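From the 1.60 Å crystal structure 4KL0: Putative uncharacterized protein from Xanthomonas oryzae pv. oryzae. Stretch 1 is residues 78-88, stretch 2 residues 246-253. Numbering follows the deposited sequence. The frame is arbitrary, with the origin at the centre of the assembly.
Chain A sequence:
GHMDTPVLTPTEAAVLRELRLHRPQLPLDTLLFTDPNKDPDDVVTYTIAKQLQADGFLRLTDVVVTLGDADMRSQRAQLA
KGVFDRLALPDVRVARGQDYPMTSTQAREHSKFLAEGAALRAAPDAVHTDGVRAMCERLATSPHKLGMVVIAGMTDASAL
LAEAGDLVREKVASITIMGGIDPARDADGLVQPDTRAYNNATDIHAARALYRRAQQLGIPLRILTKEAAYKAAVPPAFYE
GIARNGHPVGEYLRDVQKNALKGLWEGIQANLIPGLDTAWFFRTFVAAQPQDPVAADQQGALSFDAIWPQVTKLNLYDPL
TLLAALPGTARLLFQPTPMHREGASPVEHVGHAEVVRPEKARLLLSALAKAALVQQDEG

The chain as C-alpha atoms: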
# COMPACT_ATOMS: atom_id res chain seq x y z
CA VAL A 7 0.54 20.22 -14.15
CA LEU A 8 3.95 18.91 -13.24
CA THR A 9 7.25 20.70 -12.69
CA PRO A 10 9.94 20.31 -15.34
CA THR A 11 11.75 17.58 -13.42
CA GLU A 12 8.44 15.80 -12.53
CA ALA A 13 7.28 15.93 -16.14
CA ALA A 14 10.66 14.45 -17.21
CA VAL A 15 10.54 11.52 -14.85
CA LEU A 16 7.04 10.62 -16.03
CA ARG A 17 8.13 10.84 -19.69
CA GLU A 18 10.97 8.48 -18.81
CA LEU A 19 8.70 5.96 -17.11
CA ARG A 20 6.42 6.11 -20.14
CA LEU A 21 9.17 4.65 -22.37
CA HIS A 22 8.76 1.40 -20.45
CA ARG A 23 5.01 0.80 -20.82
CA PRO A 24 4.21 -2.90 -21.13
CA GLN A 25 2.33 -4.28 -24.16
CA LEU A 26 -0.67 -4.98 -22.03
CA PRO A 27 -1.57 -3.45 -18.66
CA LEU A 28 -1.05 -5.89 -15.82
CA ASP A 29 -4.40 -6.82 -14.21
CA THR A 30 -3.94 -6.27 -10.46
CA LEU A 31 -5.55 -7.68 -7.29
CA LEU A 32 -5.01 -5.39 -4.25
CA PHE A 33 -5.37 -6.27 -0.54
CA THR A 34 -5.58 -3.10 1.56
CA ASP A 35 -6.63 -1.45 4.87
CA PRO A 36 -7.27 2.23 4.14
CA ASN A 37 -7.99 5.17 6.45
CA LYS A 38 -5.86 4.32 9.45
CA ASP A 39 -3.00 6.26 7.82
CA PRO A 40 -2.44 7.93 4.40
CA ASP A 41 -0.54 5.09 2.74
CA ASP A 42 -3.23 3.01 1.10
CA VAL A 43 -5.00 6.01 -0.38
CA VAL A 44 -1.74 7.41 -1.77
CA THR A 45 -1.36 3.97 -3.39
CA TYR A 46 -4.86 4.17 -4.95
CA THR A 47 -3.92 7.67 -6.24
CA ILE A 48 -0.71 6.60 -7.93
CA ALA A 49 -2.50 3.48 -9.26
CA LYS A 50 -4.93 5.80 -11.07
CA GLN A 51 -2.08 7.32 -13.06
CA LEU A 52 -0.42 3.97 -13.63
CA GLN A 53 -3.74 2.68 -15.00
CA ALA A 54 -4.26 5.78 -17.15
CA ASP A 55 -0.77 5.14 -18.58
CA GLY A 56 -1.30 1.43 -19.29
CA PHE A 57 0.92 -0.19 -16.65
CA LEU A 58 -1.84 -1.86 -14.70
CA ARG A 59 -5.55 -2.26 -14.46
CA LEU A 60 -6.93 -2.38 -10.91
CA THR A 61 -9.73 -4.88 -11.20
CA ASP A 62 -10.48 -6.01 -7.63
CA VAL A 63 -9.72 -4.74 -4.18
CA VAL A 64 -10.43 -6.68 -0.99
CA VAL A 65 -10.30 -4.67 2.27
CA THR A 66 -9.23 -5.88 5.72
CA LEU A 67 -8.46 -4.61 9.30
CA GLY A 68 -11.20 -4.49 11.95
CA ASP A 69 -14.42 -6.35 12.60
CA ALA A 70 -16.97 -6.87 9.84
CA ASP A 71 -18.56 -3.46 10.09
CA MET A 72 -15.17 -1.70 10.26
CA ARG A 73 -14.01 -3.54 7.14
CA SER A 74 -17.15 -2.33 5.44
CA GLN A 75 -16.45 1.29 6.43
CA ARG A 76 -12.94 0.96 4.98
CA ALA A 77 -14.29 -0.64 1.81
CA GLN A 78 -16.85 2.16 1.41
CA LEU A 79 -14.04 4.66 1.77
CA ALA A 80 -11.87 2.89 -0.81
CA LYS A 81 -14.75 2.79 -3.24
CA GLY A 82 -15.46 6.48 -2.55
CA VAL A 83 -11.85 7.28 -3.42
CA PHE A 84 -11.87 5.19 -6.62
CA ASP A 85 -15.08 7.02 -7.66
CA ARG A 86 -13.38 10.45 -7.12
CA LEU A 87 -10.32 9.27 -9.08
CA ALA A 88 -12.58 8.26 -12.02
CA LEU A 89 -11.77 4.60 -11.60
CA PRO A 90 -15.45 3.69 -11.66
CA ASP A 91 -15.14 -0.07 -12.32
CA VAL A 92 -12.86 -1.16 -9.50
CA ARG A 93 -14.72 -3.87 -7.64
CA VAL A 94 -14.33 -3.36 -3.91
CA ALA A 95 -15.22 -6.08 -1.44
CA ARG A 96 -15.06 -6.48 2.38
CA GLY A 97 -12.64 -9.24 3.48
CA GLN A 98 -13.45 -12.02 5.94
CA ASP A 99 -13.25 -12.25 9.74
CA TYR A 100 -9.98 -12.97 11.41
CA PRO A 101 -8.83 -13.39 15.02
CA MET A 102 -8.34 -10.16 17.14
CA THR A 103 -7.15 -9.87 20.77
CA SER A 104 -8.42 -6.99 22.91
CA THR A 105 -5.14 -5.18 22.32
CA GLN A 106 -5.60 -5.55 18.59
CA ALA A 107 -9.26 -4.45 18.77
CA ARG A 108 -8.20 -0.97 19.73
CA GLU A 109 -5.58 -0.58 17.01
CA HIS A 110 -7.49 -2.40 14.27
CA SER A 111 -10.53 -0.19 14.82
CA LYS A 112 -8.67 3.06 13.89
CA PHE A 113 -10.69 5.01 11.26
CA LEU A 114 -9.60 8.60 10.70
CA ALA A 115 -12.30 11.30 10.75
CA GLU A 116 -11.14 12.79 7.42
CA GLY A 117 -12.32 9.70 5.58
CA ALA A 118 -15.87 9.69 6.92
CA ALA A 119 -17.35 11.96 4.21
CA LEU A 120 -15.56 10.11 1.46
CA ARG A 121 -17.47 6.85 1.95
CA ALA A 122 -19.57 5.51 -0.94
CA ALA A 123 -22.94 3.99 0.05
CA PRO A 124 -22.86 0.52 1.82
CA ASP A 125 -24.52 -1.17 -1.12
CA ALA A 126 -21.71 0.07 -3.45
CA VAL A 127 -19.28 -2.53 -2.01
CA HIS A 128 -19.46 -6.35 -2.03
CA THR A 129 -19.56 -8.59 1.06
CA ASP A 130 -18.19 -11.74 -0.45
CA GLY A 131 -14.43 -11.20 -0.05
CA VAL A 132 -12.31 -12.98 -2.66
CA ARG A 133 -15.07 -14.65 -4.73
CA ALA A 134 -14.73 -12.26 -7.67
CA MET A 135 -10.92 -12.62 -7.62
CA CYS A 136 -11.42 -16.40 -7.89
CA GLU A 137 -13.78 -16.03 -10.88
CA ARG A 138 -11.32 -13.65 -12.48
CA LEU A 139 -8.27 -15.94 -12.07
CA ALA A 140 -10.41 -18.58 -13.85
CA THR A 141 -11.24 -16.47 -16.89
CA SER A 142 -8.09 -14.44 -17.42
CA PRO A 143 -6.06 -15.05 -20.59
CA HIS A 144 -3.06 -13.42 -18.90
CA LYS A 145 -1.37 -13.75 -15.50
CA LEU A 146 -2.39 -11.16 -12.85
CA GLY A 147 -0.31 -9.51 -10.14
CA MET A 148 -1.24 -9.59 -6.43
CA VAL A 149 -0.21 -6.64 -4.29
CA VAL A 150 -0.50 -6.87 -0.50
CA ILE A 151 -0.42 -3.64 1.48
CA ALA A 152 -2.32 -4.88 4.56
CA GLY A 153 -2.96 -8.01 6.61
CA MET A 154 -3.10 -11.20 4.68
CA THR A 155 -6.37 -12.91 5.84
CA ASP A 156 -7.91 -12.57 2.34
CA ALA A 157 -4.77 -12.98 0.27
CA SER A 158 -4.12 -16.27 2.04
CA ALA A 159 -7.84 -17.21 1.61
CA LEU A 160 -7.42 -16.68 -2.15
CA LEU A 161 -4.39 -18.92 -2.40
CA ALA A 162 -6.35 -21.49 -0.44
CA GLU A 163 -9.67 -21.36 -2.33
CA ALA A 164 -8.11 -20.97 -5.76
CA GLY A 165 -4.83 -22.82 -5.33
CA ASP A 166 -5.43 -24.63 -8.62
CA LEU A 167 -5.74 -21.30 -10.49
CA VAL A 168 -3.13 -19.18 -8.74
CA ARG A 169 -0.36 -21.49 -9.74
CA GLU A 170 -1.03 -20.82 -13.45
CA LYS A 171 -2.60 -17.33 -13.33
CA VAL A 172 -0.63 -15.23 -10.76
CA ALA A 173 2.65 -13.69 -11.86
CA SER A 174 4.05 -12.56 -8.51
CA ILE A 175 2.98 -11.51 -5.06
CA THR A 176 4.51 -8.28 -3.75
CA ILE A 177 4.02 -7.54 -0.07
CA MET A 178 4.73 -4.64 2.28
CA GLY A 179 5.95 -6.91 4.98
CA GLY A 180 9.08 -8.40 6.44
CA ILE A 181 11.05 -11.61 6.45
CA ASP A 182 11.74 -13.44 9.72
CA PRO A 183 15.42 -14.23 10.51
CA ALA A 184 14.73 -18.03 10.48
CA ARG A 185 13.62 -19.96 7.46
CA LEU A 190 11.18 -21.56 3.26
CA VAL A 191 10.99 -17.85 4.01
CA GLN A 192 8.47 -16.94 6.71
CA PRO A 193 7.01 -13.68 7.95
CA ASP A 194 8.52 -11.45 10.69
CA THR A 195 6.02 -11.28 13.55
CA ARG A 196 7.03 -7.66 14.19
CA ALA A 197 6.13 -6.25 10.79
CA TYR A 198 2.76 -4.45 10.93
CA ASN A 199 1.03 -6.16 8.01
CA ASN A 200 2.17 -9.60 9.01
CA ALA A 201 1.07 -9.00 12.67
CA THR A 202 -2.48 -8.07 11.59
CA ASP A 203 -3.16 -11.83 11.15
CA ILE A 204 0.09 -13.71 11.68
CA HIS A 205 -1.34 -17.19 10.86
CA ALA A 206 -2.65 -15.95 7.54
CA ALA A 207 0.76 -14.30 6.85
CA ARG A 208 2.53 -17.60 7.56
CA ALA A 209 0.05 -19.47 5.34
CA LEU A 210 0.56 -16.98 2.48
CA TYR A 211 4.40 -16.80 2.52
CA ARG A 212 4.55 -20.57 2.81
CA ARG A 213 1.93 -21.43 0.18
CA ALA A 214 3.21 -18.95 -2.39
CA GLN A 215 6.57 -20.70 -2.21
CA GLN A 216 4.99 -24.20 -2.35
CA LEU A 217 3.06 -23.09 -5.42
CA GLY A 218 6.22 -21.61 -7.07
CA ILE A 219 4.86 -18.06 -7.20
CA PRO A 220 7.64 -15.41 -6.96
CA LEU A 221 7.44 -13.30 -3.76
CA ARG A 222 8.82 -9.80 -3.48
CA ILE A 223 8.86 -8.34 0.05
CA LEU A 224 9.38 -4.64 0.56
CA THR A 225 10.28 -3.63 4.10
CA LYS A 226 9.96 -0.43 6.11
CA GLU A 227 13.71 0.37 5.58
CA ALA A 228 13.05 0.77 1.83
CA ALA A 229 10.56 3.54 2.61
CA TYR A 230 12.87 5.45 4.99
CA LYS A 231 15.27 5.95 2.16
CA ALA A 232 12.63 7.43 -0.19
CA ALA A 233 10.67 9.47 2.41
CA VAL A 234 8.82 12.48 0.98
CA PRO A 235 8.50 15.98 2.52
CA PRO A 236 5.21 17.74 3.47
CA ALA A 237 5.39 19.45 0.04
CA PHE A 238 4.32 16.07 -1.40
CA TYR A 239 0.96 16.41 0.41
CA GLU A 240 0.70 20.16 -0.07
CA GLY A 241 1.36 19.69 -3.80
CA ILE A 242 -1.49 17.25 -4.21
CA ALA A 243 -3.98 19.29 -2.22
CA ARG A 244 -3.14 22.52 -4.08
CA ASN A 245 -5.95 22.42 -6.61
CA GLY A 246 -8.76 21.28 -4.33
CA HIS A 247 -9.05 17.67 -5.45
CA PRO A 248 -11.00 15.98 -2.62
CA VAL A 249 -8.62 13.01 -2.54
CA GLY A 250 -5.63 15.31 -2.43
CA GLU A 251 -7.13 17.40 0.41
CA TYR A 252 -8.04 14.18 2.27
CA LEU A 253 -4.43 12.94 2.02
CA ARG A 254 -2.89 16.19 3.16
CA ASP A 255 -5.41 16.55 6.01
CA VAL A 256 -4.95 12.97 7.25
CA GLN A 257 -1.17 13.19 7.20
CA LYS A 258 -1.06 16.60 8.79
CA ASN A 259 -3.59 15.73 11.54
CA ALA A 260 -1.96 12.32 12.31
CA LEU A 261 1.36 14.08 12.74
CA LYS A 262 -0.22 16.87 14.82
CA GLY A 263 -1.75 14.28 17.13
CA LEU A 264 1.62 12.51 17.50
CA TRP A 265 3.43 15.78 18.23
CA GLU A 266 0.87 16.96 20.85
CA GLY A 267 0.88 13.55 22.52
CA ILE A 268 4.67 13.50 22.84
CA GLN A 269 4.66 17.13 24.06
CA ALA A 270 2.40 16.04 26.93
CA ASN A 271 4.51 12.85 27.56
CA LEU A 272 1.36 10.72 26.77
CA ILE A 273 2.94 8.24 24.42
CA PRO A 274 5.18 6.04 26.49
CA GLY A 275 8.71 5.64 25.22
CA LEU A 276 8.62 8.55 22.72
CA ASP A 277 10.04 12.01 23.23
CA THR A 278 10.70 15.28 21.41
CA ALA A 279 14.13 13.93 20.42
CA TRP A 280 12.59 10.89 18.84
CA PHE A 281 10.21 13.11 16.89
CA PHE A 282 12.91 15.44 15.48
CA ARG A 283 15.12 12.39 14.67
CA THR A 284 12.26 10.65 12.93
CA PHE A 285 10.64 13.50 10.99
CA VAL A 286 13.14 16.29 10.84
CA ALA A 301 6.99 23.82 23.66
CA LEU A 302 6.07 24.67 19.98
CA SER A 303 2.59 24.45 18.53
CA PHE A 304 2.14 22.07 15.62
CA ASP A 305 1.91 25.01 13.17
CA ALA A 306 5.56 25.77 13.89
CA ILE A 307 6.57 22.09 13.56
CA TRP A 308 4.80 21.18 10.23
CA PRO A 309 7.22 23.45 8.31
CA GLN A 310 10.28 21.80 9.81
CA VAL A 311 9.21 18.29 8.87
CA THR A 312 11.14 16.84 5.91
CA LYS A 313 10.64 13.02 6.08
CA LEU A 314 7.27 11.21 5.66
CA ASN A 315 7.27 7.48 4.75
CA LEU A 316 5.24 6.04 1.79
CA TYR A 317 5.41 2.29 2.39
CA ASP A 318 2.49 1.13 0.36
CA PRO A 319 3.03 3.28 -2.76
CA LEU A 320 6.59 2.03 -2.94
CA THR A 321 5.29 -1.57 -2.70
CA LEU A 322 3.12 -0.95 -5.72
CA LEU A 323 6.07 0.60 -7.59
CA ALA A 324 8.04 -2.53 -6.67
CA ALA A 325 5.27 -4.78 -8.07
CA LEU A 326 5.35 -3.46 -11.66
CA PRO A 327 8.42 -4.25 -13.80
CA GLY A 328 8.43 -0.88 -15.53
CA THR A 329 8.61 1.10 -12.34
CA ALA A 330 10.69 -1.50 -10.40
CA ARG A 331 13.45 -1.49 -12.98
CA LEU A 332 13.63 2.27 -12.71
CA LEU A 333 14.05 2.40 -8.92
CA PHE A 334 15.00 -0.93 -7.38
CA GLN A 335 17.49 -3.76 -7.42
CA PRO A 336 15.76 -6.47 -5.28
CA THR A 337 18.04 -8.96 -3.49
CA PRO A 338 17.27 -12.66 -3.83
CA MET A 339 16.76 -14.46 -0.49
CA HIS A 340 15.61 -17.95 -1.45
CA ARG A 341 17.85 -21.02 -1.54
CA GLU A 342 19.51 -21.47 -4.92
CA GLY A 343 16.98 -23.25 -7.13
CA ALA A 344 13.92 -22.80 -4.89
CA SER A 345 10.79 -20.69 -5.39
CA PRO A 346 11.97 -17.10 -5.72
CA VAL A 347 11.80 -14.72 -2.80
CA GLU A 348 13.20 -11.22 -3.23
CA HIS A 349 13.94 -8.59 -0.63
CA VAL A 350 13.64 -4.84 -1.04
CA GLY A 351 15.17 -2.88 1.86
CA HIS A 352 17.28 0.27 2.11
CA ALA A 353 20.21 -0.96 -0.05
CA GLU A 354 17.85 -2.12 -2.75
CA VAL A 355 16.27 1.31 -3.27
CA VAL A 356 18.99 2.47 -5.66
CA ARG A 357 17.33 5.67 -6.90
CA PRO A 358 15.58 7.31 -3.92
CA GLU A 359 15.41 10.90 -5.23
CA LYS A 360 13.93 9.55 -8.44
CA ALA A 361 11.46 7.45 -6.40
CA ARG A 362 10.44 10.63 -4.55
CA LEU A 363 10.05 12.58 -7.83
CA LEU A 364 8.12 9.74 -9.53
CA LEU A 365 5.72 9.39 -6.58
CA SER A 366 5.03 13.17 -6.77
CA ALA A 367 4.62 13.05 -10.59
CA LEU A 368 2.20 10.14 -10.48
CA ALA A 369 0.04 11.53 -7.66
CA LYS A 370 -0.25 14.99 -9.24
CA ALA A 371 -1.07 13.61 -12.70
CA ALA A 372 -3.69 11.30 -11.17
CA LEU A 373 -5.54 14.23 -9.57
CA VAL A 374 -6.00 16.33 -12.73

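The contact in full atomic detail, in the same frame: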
# COMPACT_ATOMS: atom_id res chain seq x y z
N GLN A 78 -16.08 1.03 1.88
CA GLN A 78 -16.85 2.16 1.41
C GLN A 78 -15.95 3.34 1.17
O GLN A 78 -16.13 4.06 0.19
CB GLN A 78 -17.92 2.52 2.41
CG GLN A 78 -19.07 1.46 2.46
CD GLN A 78 -20.05 1.79 3.56
OE1 GLN A 78 -20.46 2.94 3.69
NE2 GLN A 78 -20.40 0.80 4.38
N LEU A 79 -14.98 3.59 2.06
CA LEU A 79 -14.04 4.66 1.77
C LEU A 79 -13.16 4.42 0.52
O LEU A 79 -12.95 5.31 -0.26
CB LEU A 79 -13.16 4.92 3.00
CG LEU A 79 -12.04 5.93 2.86
CD1 LEU A 79 -11.83 6.50 4.17
CD2 LEU A 79 -10.74 5.24 2.37
N ALA A 80 -12.64 3.20 0.37
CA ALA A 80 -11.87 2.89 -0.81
C ALA A 80 -12.69 3.13 -2.06
O ALA A 80 -12.22 3.76 -3.01
CB ALA A 80 -11.32 1.46 -0.78
N LYS A 81 -13.94 2.64 -2.05
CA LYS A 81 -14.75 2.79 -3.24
C LYS A 81 -15.08 4.27 -3.50
O LYS A 81 -15.01 4.74 -4.66
CB LYS A 81 -15.99 1.90 -3.09
CG LYS A 81 -17.00 2.02 -4.26
CD LYS A 81 -16.42 1.40 -5.50
CE LYS A 81 -17.47 1.27 -6.60
NZ LYS A 81 -16.78 0.77 -7.80
N GLY A 82 -15.35 5.02 -2.43
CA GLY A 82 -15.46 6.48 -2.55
C GLY A 82 -14.26 7.18 -3.18
O GLY A 82 -14.41 8.14 -3.96
N VAL A 83 -13.05 6.72 -2.84
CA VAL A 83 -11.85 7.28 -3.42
C VAL A 83 -11.69 6.87 -4.88
O VAL A 83 -11.46 7.74 -5.74
CB VAL A 83 -10.61 6.89 -2.60
CG1 VAL A 83 -9.30 7.24 -3.36
CG2 VAL A 83 -10.65 7.54 -1.21
N PHE A 84 -11.91 5.60 -5.20
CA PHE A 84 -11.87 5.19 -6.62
C PHE A 84 -12.87 5.98 -7.49
O PHE A 84 -12.52 6.38 -8.59
CB PHE A 84 -12.06 3.68 -6.77
CG PHE A 84 -10.95 2.89 -6.16
CD1 PHE A 84 -9.61 3.14 -6.49
CD2 PHE A 84 -11.26 1.90 -5.25
CE1 PHE A 84 -8.58 2.37 -5.88
CE2 PHE A 84 -10.26 1.13 -4.63
CZ PHE A 84 -8.94 1.37 -4.97
N ASP A 85 -14.06 6.22 -6.95
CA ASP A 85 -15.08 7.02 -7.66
C ASP A 85 -14.56 8.44 -7.97
O ASP A 85 -14.67 8.94 -9.10
CB ASP A 85 -16.33 7.12 -6.80
CG ASP A 85 -17.14 5.83 -6.73
OD1 ASP A 85 -16.93 4.87 -7.53
OD2 ASP A 85 -18.02 5.81 -5.84
N ARG A 86 -13.94 9.08 -6.98
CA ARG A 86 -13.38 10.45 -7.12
C ARG A 86 -12.11 10.53 -7.98
O ARG A 86 -11.68 11.59 -8.42
CB ARG A 86 -13.13 11.02 -5.74
CG ARG A 86 -14.44 11.22 -5.02
CD ARG A 86 -14.23 11.59 -3.55
NE ARG A 86 -15.47 11.95 -2.86
CZ ARG A 86 -16.38 11.09 -2.39
NH1 ARG A 86 -16.28 9.79 -2.61
NH2 ARG A 86 -17.45 11.55 -1.75
N LEU A 87 -11.47 9.38 -8.18
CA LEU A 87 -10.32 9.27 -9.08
C LEU A 87 -10.76 8.82 -10.47
O LEU A 87 -9.93 8.56 -11.31
CB LEU A 87 -9.32 8.21 -8.53
CG LEU A 87 -8.61 8.52 -7.22
CD1 LEU A 87 -7.82 7.24 -6.81
CD2 LEU A 87 -7.67 9.75 -7.36
N ALA A 88 -12.06 8.76 -10.73
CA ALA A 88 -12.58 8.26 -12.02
C ALA A 88 -11.99 6.89 -12.38
O ALA A 88 -11.50 6.65 -13.51
CB ALA A 88 -12.33 9.26 -13.14
N GLY A 246 -7.45 21.59 -4.89
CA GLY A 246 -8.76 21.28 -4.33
C GLY A 246 -9.31 19.91 -4.71
O GLY A 246 -10.52 19.67 -4.58
N HIS A 247 -8.48 19.00 -5.20
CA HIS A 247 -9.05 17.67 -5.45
C HIS A 247 -9.41 17.05 -4.10
O HIS A 247 -8.58 17.09 -3.19
CB HIS A 247 -8.06 16.75 -6.18
CG HIS A 247 -8.69 15.51 -6.74
ND1 HIS A 247 -9.25 14.53 -5.94
CD2 HIS A 247 -8.81 15.06 -8.02
CE1 HIS A 247 -9.72 13.56 -6.70
NE2 HIS A 247 -9.44 13.85 -7.97
N PRO A 248 -10.63 16.49 -3.96
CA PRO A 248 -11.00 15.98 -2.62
C PRO A 248 -10.06 14.88 -2.12
O PRO A 248 -9.90 14.74 -0.91
CB PRO A 248 -12.41 15.39 -2.82
CG PRO A 248 -12.55 15.22 -4.33
CD PRO A 248 -11.76 16.38 -4.91
N VAL A 249 -9.47 14.09 -3.03
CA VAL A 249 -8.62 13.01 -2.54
C VAL A 249 -7.30 13.58 -2.12
O VAL A 249 -6.70 13.17 -1.13
CB VAL A 249 -8.47 11.92 -3.62
CG1 VAL A 249 -7.42 10.90 -3.18
CG2 VAL A 249 -9.85 11.25 -3.87
N GLY A 250 -6.83 14.60 -2.86
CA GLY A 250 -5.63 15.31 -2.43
C GLY A 250 -5.77 16.03 -1.08
O GLY A 250 -4.85 15.97 -0.26
N GLU A 251 -6.90 16.72 -0.85
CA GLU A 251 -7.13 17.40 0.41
C GLU A 251 -7.28 16.35 1.53
O GLU A 251 -6.77 16.54 2.63
CB GLU A 251 -8.41 18.26 0.37
CG GLU A 251 -8.30 19.44 -0.63
CD GLU A 251 -9.59 20.24 -0.72
OE1 GLU A 251 -10.66 19.65 -0.42
OE2 GLU A 251 -9.53 21.46 -1.08
N TYR A 252 -8.00 15.27 1.27
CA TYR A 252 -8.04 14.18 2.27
C TYR A 252 -6.63 13.73 2.67
O TYR A 252 -6.33 13.59 3.87
CB TYR A 252 -8.86 12.98 1.76
CG TYR A 252 -8.61 11.65 2.46
CD1 TYR A 252 -7.70 10.73 1.92
CD2 TYR A 252 -9.19 11.36 3.69
CE1 TYR A 252 -7.43 9.53 2.55
CE2 TYR A 252 -8.94 10.16 4.32
CZ TYR A 252 -8.04 9.26 3.76
OH TYR A 252 -7.77 8.06 4.41
N LEU A 253 -5.76 13.48 1.68
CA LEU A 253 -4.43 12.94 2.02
C LEU A 253 -3.65 13.95 2.83
O LEU A 253 -3.01 13.62 3.82
CB LEU A 253 -3.62 12.58 0.78
CG LEU A 253 -4.16 11.31 0.11
CD1 LEU A 253 -3.52 11.15 -1.28
CD2 LEU A 253 -3.89 10.08 1.03

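The C-terminal end of helix 78-86 meets the N-terminal end of helix 248-253. Their axes run at 133° between N-to-C directions and approach no closer than 10.5 Å; most of the contact is made by side chains, with the backbone atom Arg86 O also taking part. In the nearest CA pair, Val83 CA lies 6.6 Å from Val249 CA, and the contact buries 319 Å² in total, both sides summed.

Val249 covers the most surface on its stretch, 67 Å². Its CA-to-CB bond points toward the first helix, and with chi1 in the t well its methyl groups reach three residues: Val249 CG1 and Val249 CG2 each lie 4.1 Å from Val83 CG1, both come near Leu87 CD2 (Val249 CG1 at 4.3 Å, Val249 CG2 at 4.4 Å), and Val249 CG2 is 3.8 Å from Arg86 CB. These are van der Waals distances between carbons, the signature of apolar packing, and Val83, Leu87 and Val249 are all buried.

Arg86 has 63 Å² covered; its CB and CD make carbon contacts. Besides the CB contact with Val249, Arg86 CD approaches Pro248 CG at 4.1 Å. The guanidinium group is directed back along its own helix, where Arg86 NH1 donates to Gly82 O at 2.8 Å with an N-H...O angle of 158°; the charged end is thus tethered within its own stretch.

His247 occupies the N-cap position of the second helix. His247 ND1 accepts from Val249 N at 3.0 Å and 162°, satisfying an amide that has no preceding helical turn to bond to. With His247 ND1 accepting from Val249 N, His247 NE2 of the same ring lies 3.2 Å from Arg86 O, which sits at the ring edge near its plane; the geometry leaves a hydrogen bond there undecided.

Farther along, the CA-to-CB bond of Tyr252 points toward the first stretch, and Tyr252 OH lies 4.4 Å from Leu79 CD1; that hydroxyl is hydrogen-bonded elsewhere in the structure.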